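Local coordinates for protein 4-alpha-glucanotransferase (Aquifex aeolicus, PDB 1TZ7) that belongs to the amylomaltase family of enzymes and is built around a barrel of eight parallel strands with helices and loops packed around it, at residues T69-E72 / A73-P77; Y121-K124 / K125-E129; K207-E210 / K211-R214. One frame throughout, in Å; residues are numbered along the deposited sequence.

The three contacts follow one another along the chain. Interaction 1 is a turn within the loop between strand 60-62 of the parallel barrel sheet and helix 94-98. Interaction 2 lies within helix 117-133, and interaction 3 within helix 192-218, which leads into the neighbouring barrel strand 222-227. Interactions 1 and 2 have centres about 17 Å apart and touch directly: the hydroxyl of Tyr-121 meets Thr-69 and Asn-75, so the helix and the loop are joined by polar groups. Interaction 3 stands separately, its centre about 24 Å from that of interaction 1 and 21 Å from that of interaction 2. Together they comprise a loop after a barrel strand hydrogen-bonded to helix 117-133, and a long helix packed against helix 44-56.

Interaction 1: residues T69-E72 / A73-P77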
loop_
_atom_site.group_PDB
_atom_site.type_symbol
_atom_site.label_atom_id
_atom_site.label_comp_id
_atom_site.label_asym_id
_atom_site.label_seq_id
_atom_site.Cartn_x
_atom_site.Cartn_y
_atom_site.Cartn_z
ATOM N N THR A 69 6.390 -5.215 -7.389
ATOM C CA THR A 69 5.830 -6.524 -7.067
ATOM C C THR A 69 6.435 -7.590 -7.961
ATOM O O THR A 69 7.086 -7.283 -8.955
ATOM C CB THR A 69 4.300 -6.509 -7.237
ATOM O OG1 THR A 69 3.960 -6.065 -8.553
ATOM C CG2 THR A 69 3.656 -5.481 -6.322
ATOM N N SER A 70 6.220 -8.845 -7.599
ATOM C CA SER A 70 6.750 -9.962 -8.364
ATOM C C SER A 70 5.775 -11.140 -8.354
ATOM O O SER A 70 4.977 -11.290 -7.432
ATOM C CB SER A 70 8.104 -10.399 -7.791
ATOM O OG SER A 70 7.938 -11.132 -6.592
ATOM N N LEU A 71 5.852 -11.969 -9.391
ATOM C CA LEU A 71 5.086 -13.224 -9.456
ATOM C C LEU A 71 5.345 -14.091 -8.213
ATOM O O LEU A 71 4.430 -14.733 -7.687
ATOM C CB LEU A 71 5.482 -14.016 -10.715
ATOM C CG LEU A 71 4.535 -14.046 -11.936
ATOM C CD1 LEU A 71 3.393 -13.070 -11.814
ATOM C CD2 LEU A 71 5.328 -13.784 -13.212
ATOM N N GLU A 72 6.600 -14.099 -7.761
ATOM C CA GLU A 72 7.043 -14.997 -6.685
ATOM C C GLU A 72 6.267 -14.730 -5.397
ATOM O O GLU A 72 5.961 -15.652 -4.644
ATOM C CB GLU A 72 8.550 -14.807 -6.419
ATOM C CG GLU A 72 9.459 -15.503 -7.423
ATOM C CD GLU A 72 9.347 -14.924 -8.824
ATOM O OE1 GLU A 72 9.407 -13.676 -8.967
ATOM O OE2 GLU A 72 9.201 -15.716 -9.787
ATOM N N ALA A 73 5.949 -13.460 -5.159
ATOM C CA ALA A 73 5.327 -13.037 -3.906
ATOM C C ALA A 73 3.810 -12.878 -4.070
ATOM O O ALA A 73 3.158 -12.211 -3.269
ATOM C CB ALA A 73 5.947 -11.733 -3.435
ATOM N N GLY A 74 3.258 -13.505 -5.108
ATOM C CA GLY A 74 1.833 -13.425 -5.387
ATOM C C GLY A 74 1.397 -12.044 -5.857
ATOM O O GLY A 74 0.219 -11.705 -5.786
ATOM N N ASN A 75 2.358 -11.252 -6.338
ATOM C CA ASN A 75 2.099 -9.877 -6.795
ATOM C C ASN A 75 1.627 -8.950 -5.676
ATOM O O ASN A 75 0.973 -7.954 -5.934
ATOM C CB ASN A 75 1.067 -9.871 -7.929
ATOM C CG ASN A 75 1.431 -10.802 -9.042
ATOM O OD1 ASN A 75 0.747 -11.807 -9.280
ATOM N ND2 ASN A 75 2.510 -10.490 -9.742
ATOM N N SER A 76 1.968 -9.283 -4.433
ATOM C CA SER A 76 1.518 -8.501 -3.279
ATOM C C SER A 76 2.308 -7.200 -3.178
ATOM O O SER A 76 3.535 -7.211 -3.232
ATOM C CB SER A 76 1.683 -9.305 -1.988
ATOM O OG SER A 76 1.316 -8.530 -0.853
ATOM N N PRO A 77 1.597 -6.077 -3.033
ATOM C CA PRO A 77 2.233 -4.783 -2.777
ATOM C C PRO A 77 2.995 -4.736 -1.450
ATOM O O PRO A 77 3.805 -3.831 -1.243
ATOM C CB PRO A 77 1.041 -3.811 -2.733
ATOM C CG PRO A 77 -0.066 -4.521 -3.402
ATOM C CD PRO A 77 0.133 -5.959 -3.121
HETATM O O HOH W 1 5.125 -8.631 -4.689
#
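The carboxamide of Asn-75 has Leu-71 CD1 beside its outer end, 3.4 Å from ND2, the two side chains running the same way, while the carbonyl oxygen of Ser-70 stands off one side of the amide plane, 3.9 Å from CG. Asn-75 ND2 makes no bond to that oxygen; it donates instead to the hydroxyl of Tyr-121 on helix 117-133, which also meets Thr-69 OG1. The Ser-70 carbonyl is gripped from opposite faces of its own plane, by Asn-75 N at 2.8 Å and by Ala-73 N at 3.3 Å. Gly-74 N reaches Leu-71 O at 3.1 Å from well above the carbonyl plane. At the open end of the loop, Thr-69 lies with CG2 anti to its carbonyl carbon, and this methyl rests 3.5 Å from Ser-76 O. One water joins the two limbs, accepting from Ser-70 N and donating to Ser-76 O, 2.6 Å away. Ala-73 to Ser-76 form a type I' turn, with Gly-74 and Asn-75 both at positive phi. The paired bonds from Asn-75 N to Ser-70 O and from Gly-74 N to Leu-71 O, with glycine at the left-handed position, are the signature of a Schellman motif, here within a loop following a barrel strand.

Interaction 2: residues Y121-K124 / K125-E129; sequences YEYK and KELLE
Leu-127 lays its CD1 methyl over one face of the Tyr-123 ring, 3.9 Å from the ring centroid and 27° off the normal, a CH-pi contact displaced toward the rim. Tyr-123 can receive it because CG is anti to the backbone N (chi1 176°), which swings the phenol along the helix toward the next turn. Its hydroxyl is held by Asp-106 O, and Lys-108 adds a cation-pi contact. The backbone is equally close here: Leu-127 N bonds to Tyr-123 O at 3.1 Å. Leu-128 N bonds to Lys-124 O at 3.0 Å. Leu-128 CG packs 3.2 Å from Lys-124 O. Lys-124 is buried too, its ammonium group satisfied by the carbonyls of Val-89 and Ile-91.

Across the helix only the charged ends are looser, for Lys-125 CB lies 3.1 Å from Tyr-121 O. Glu-126, bent at chi2, brings OE2 to 3.2 Å from Glu-122 O with no bond between them. Glu-122 OE2 and Lys-125 NZ remain 4.1 Å apart, beyond a salt bridge. Glu-122 OE1 comes within 3.9 Å of Glu-126 OE2, a crowding of like charges that would be expected to raise their proton affinity somewhat. The backbone stays helical, with Glu-126 N bonded to Glu-122 O, though the Lys-125 N to Tyr-121 O bond is weak. Such division is that of an amphipathic alpha-helix, with i to i+4 packing of aromatic on leucine along its buried side and the exposed acidic and basic side chains along the other, Lys-124 being the buried exception whose charge is met by carbonyls.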
loop_
_atom_site.group_PDB
_atom_site.type_symbol
_atom_site.label_atom_id
_atom_site.label_comp_id
_atom_site.label_asym_id
_atom_site.label_seq_id
_atom_site.Cartn_x
_atom_site.Cartn_y
_atom_site.Cartn_z
ATOM N N TYR A 121 4.505 -7.604 -16.668
ATOM C CA TYR A 121 5.909 -7.652 -16.237
ATOM C C TYR A 121 6.818 -7.722 -17.449
ATOM O O TYR A 121 7.808 -7.007 -17.530
ATOM C CB TYR A 121 6.171 -8.864 -15.325
ATOM C CG TYR A 121 5.644 -8.707 -13.911
ATOM C CD1 TYR A 121 5.931 -7.573 -13.156
ATOM C CD2 TYR A 121 4.866 -9.697 -13.331
ATOM C CE1 TYR A 121 5.444 -7.432 -11.858
ATOM C CE2 TYR A 121 4.376 -9.563 -12.036
ATOM C CZ TYR A 121 4.667 -8.439 -11.307
ATOM O OH TYR A 121 4.176 -8.316 -10.024
ATOM N N GLU A 122 6.466 -8.595 -18.394
ATOM C CA GLU A 122 7.288 -8.827 -19.588
ATOM C C GLU A 122 7.119 -7.709 -20.613
ATOM O O GLU A 122 8.098 -7.245 -21.213
ATOM C CB GLU A 122 6.920 -10.174 -20.233
ATOM C CG GLU A 122 7.539 -11.380 -19.545
ATOM C CD GLU A 122 9.045 -11.466 -19.753
ATOM O OE1 GLU A 122 9.575 -10.738 -20.625
ATOM O OE2 GLU A 122 9.697 -12.264 -19.047
ATOM N N TYR A 123 5.867 -7.287 -20.810
ATOM C CA TYR A 123 5.527 -6.329 -21.864
ATOM C C TYR A 123 6.037 -4.916 -21.533
ATOM O O TYR A 123 6.615 -4.246 -22.377
ATOM C CB TYR A 123 4.009 -6.291 -22.077
ATOM C CG TYR A 123 3.562 -5.248 -23.076
ATOM C CD1 TYR A 123 4.101 -5.212 -24.357
ATOM C CD2 TYR A 123 2.604 -4.295 -22.737
ATOM C CE1 TYR A 123 3.699 -4.259 -25.276
ATOM C CE2 TYR A 123 2.195 -3.338 -23.651
ATOM C CZ TYR A 123 2.748 -3.325 -24.920
ATOM O OH TYR A 123 2.350 -2.382 -25.831
ATOM N N LYS A 124 5.809 -4.476 -20.307
ATOM C CA LYS A 124 6.230 -3.138 -19.890
ATOM C C LYS A 124 7.756 -3.061 -19.712
ATOM O O LYS A 124 8.352 -2.012 -19.904
ATOM C CB LYS A 124 5.524 -2.731 -18.601
ATOM C CG LYS A 124 4.004 -2.619 -18.737
ATOM C CD LYS A 124 3.506 -1.231 -18.365
ATOM C CE LYS A 124 1.996 -1.119 -18.515
ATOM N NZ LYS A 124 1.357 -0.522 -17.311
ATOM N N LYS A 125 8.373 -4.186 -19.354
ATOM C CA LYS A 125 9.832 -4.274 -19.306
ATOM C C LYS A 125 10.426 -4.103 -20.694
ATOM O O LYS A 125 11.465 -3.481 -20.852
ATOM C CB LYS A 125 10.275 -5.618 -18.718
ATOM C CG LYS A 125 11.789 -5.702 -18.417
ATOM C CD LYS A 125 12.275 -7.154 -18.346
ATOM C CE LYS A 125 11.932 -7.798 -17.002
ATOM N NZ LYS A 125 11.797 -9.284 -17.106
ATOM N N GLU A 126 9.755 -4.660 -21.698
ATOM C CA GLU A 126 10.234 -4.583 -23.077
ATOM C C GLU A 126 10.084 -3.164 -23.624
ATOM O O GLU A 126 10.966 -2.664 -24.309
ATOM C CB GLU A 126 9.476 -5.585 -23.974
ATOM C CG GLU A 126 10.366 -6.647 -24.616
ATOM C CD GLU A 126 11.388 -7.225 -23.646
ATOM O OE1 GLU A 126 12.589 -7.257 -23.994
ATOM O OE2 GLU A 126 10.989 -7.643 -22.536
ATOM N N LEU A 127 8.963 -2.521 -23.309
ATOM C CA LEU A 127 8.736 -1.133 -23.714
ATOM C C LEU A 127 9.766 -0.201 -23.080
ATOM O O LEU A 127 10.206 0.754 -23.703
ATOM C CB LEU A 127 7.325 -0.679 -23.324
ATOM C CG LEU A 127 6.160 -1.288 -24.114
ATOM C CD1 LEU A 127 4.842 -0.751 -23.587
ATOM C CD2 LEU A 127 6.293 -1.009 -25.606
ATOM N N LEU A 128 10.141 -0.493 -21.834
ATOM C CA LEU A 128 11.066 0.359 -21.081
ATOM C C LEU A 128 12.517 0.111 -21.498
ATOM O O LEU A 128 13.350 1.012 -21.434
ATOM C CB LEU A 128 10.905 0.123 -19.571
ATOM C CG LEU A 128 9.667 0.761 -18.927
ATOM C CD1 LEU A 128 9.370 0.126 -17.578
ATOM C CD2 LEU A 128 9.849 2.264 -18.783
ATOM N N GLU A 129 12.811 -1.117 -21.920
ATOM C CA GLU A 129 14.131 -1.450 -22.455
ATOM C C GLU A 129 14.348 -0.726 -23.771
ATOM O O GLU A 129 15.435 -0.224 -24.042
ATOM C CB GLU A 129 14.258 -2.966 -22.664
ATOM C CG GLU A 129 14.477 -3.757 -21.381
ATOM C CD GLU A 129 15.911 -3.704 -20.893
ATOM O OE1 GLU A 129 16.761 -3.113 -21.589
ATOM O OE2 GLU A 129 16.187 -4.254 -19.809
#

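Interaction 3: residues K207-E210 / K211-R214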
loop_
_atom_site.group_PDB
_atom_site.type_symbol
_atom_site.label_atom_id
_atom_site.label_comp_id
_atom_site.label_asym_id
_atom_site.label_seq_id
_atom_site.Cartn_x
_atom_site.Cartn_y
_atom_site.Cartn_z
ATOM N N LYS A 207 8.324 10.585 -12.028
ATOM C CA LYS A 207 7.904 11.759 -12.791
ATOM C C LYS A 207 6.419 11.667 -13.169
ATOM O O LYS A 207 5.711 12.666 -13.165
ATOM C CB LYS A 207 8.765 11.922 -14.056
ATOM C CG LYS A 207 9.732 13.116 -14.006
ATOM C CD LYS A 207 10.666 13.051 -12.779
ATOM C CE LYS A 207 10.757 14.403 -12.060
ATOM N NZ LYS A 207 12.052 15.088 -12.317
ATOM N N GLN A 208 5.958 10.461 -13.487
ATOM C CA GLN A 208 4.550 10.247 -13.781
ATOM C C GLN A 208 3.686 10.413 -12.516
ATOM O O GLN A 208 2.579 10.940 -12.580
ATOM C CB GLN A 208 4.334 8.870 -14.403
ATOM C CG GLN A 208 4.776 8.784 -15.870
ATOM C CD GLN A 208 4.295 7.515 -16.559
ATOM O OE1 GLN A 208 3.616 6.693 -15.953
ATOM N NE2 GLN A 208 4.648 7.360 -17.827
ATOM N N TRP A 209 4.200 9.972 -11.373
ATOM C CA TRP A 209 3.477 10.136 -10.125
ATOM C C TRP A 209 3.456 11.600 -9.676
ATOM O O TRP A 209 2.464 12.071 -9.136
ATOM C CB TRP A 209 4.063 9.273 -9.016
ATOM C CG TRP A 209 3.279 9.403 -7.771
ATOM C CD1 TRP A 209 3.543 10.233 -6.716
ATOM C CD2 TRP A 209 2.064 8.724 -7.450
ATOM N NE1 TRP A 209 2.574 10.095 -5.755
ATOM C CE2 TRP A 209 1.654 9.172 -6.179
ATOM C CE3 TRP A 209 1.278 7.764 -8.106
ATOM C CZ2 TRP A 209 0.499 8.701 -5.555
ATOM C CZ3 TRP A 209 0.132 7.300 -7.483
ATOM C CH2 TRP A 209 -0.245 7.764 -6.224
ATOM N N GLU A 210 4.563 12.301 -9.897
ATOM C CA GLU A 210 4.663 13.719 -9.559
ATOM C C GLU A 210 3.598 14.514 -10.310
ATOM O O GLU A 210 2.948 15.384 -9.740
ATOM C CB GLU A 210 6.063 14.247 -9.910
ATOM C CG GLU A 210 6.258 15.739 -9.667
ATOM C CD GLU A 210 7.664 16.208 -10.014
ATOM O OE1 GLU A 210 8.000 16.248 -11.216
ATOM O OE2 GLU A 210 8.429 16.534 -9.086
ATOM N N LYS A 211 3.423 14.195 -11.590
ATOM C CA LYS A 211 2.432 14.861 -12.432
ATOM C C LYS A 211 1.008 14.547 -11.963
ATOM O O LYS A 211 0.154 15.423 -11.924
ATOM C CB LYS A 211 2.607 14.424 -13.895
ATOM C CG LYS A 211 2.120 15.439 -14.913
ATOM C CD LYS A 211 2.284 14.919 -16.349
ATOM C CE LYS A 211 3.705 15.139 -16.878
ATOM N NZ LYS A 211 4.569 13.942 -16.679
ATOM N N LEU A 212 0.766 13.292 -11.614
ATOM C CA LEU A 212 -0.550 12.869 -11.167
ATOM C C LEU A 212 -0.871 13.488 -9.806
ATOM O O LEU A 212 -2.003 13.893 -9.547
ATOM C CB LEU A 212 -0.615 11.347 -11.073
ATOM C CG LEU A 212 -1.978 10.759 -10.692
ATOM C CD1 LEU A 212 -2.998 10.990 -11.794
ATOM C CD2 LEU A 212 -1.849 9.274 -10.386
ATOM N N ARG A 213 0.134 13.556 -8.947
ATOM C CA ARG A 213 -0.034 14.102 -7.610
ATOM C C ARG A 213 -0.369 15.603 -7.651
ATOM O O ARG A 213 -1.197 16.082 -6.881
ATOM C CB ARG A 213 1.227 13.884 -6.785
ATOM C CG ARG A 213 1.218 14.644 -5.507
ATOM C CD ARG A 213 2.351 14.348 -4.581
ATOM N NE ARG A 213 2.261 15.201 -3.414
ATOM C CZ ARG A 213 1.396 15.028 -2.427
ATOM N NH1 ARG A 213 1.375 15.881 -1.418
ATOM N NH2 ARG A 213 0.552 13.994 -2.439
ATOM N N ARG A 214 0.279 16.326 -8.548
ATOM C CA ARG A 214 -0.001 17.749 -8.723
ATOM C C ARG A 214 -1.438 17.957 -9.186
ATOM O O ARG A 214 -2.134 18.839 -8.700
ATOM C CB ARG A 214 0.967 18.366 -9.737
ATOM C CG ARG A 214 0.679 19.831 -10.051
ATOM C CD ARG A 214 1.665 20.471 -11.012
ATOM N NE ARG A 214 1.227 21.802 -11.423
ATOM C CZ ARG A 214 1.885 22.579 -12.279
ATOM N NH1 ARG A 214 1.404 23.779 -12.593
ATOM N NH2 ARG A 214 3.023 22.161 -12.825
#
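Trp-209 and Leu-212 meet obliquely one turn apart, Leu-212 CD2 reaching 4.0 Å from CZ3 of the indole. On the same side of the indole plane, at the pyrrole end, Arg-213 CB comes obliquely within 4.2 Å of Trp-209 NE1, so the apolar touch within the helix is light. The polar bonds are firmer. All four carbonyls of residues 207-210 accept from the amide four residues on: Lys-211 N to Lys-207 O at 3.2 Å, Leu-212 N to Gln-208 O, Arg-213 N to Trp-209 O and Arg-214 N to Glu-210 O. The bond to Trp-209 O, at 2.8 Å with an N-H...O angle of 153°, is the shortest of the set, and Arg-213 CB also packs 3.2 Å from that oxygen.

Side-chain donors and acceptors look outward for their partners. Trp-209 carries NE1 to the carbonyl of Leu-299. Gln-208 is buried but satisfied at both ends of its amide: OE1 accepts from the backbone N of Asp-92, and NE2 donates to Glu-95. Arg-213 extends fully from CG to NE, delivering its guanidinium to a salt bridge with Asp-301. Weaker, long ion pairs link Lys-211 NZ with Glu-95 and Arg-214 NE with Glu-218, while Leu-212 packs on Ala-46, Tyr-47 and Leu-50 of helix 44-56.

Chemically, then, the helix spends its backbone groups on itself and its buried polar side chains on neighbouring parts of the chain. Glu-95, facing both an amide and an ammonium group, is probably stabilised as a carboxylate; the salt bridge of Arg-213 offsets the charge of its guanidinium and would, if anything, favour the ionised form of Asp-301.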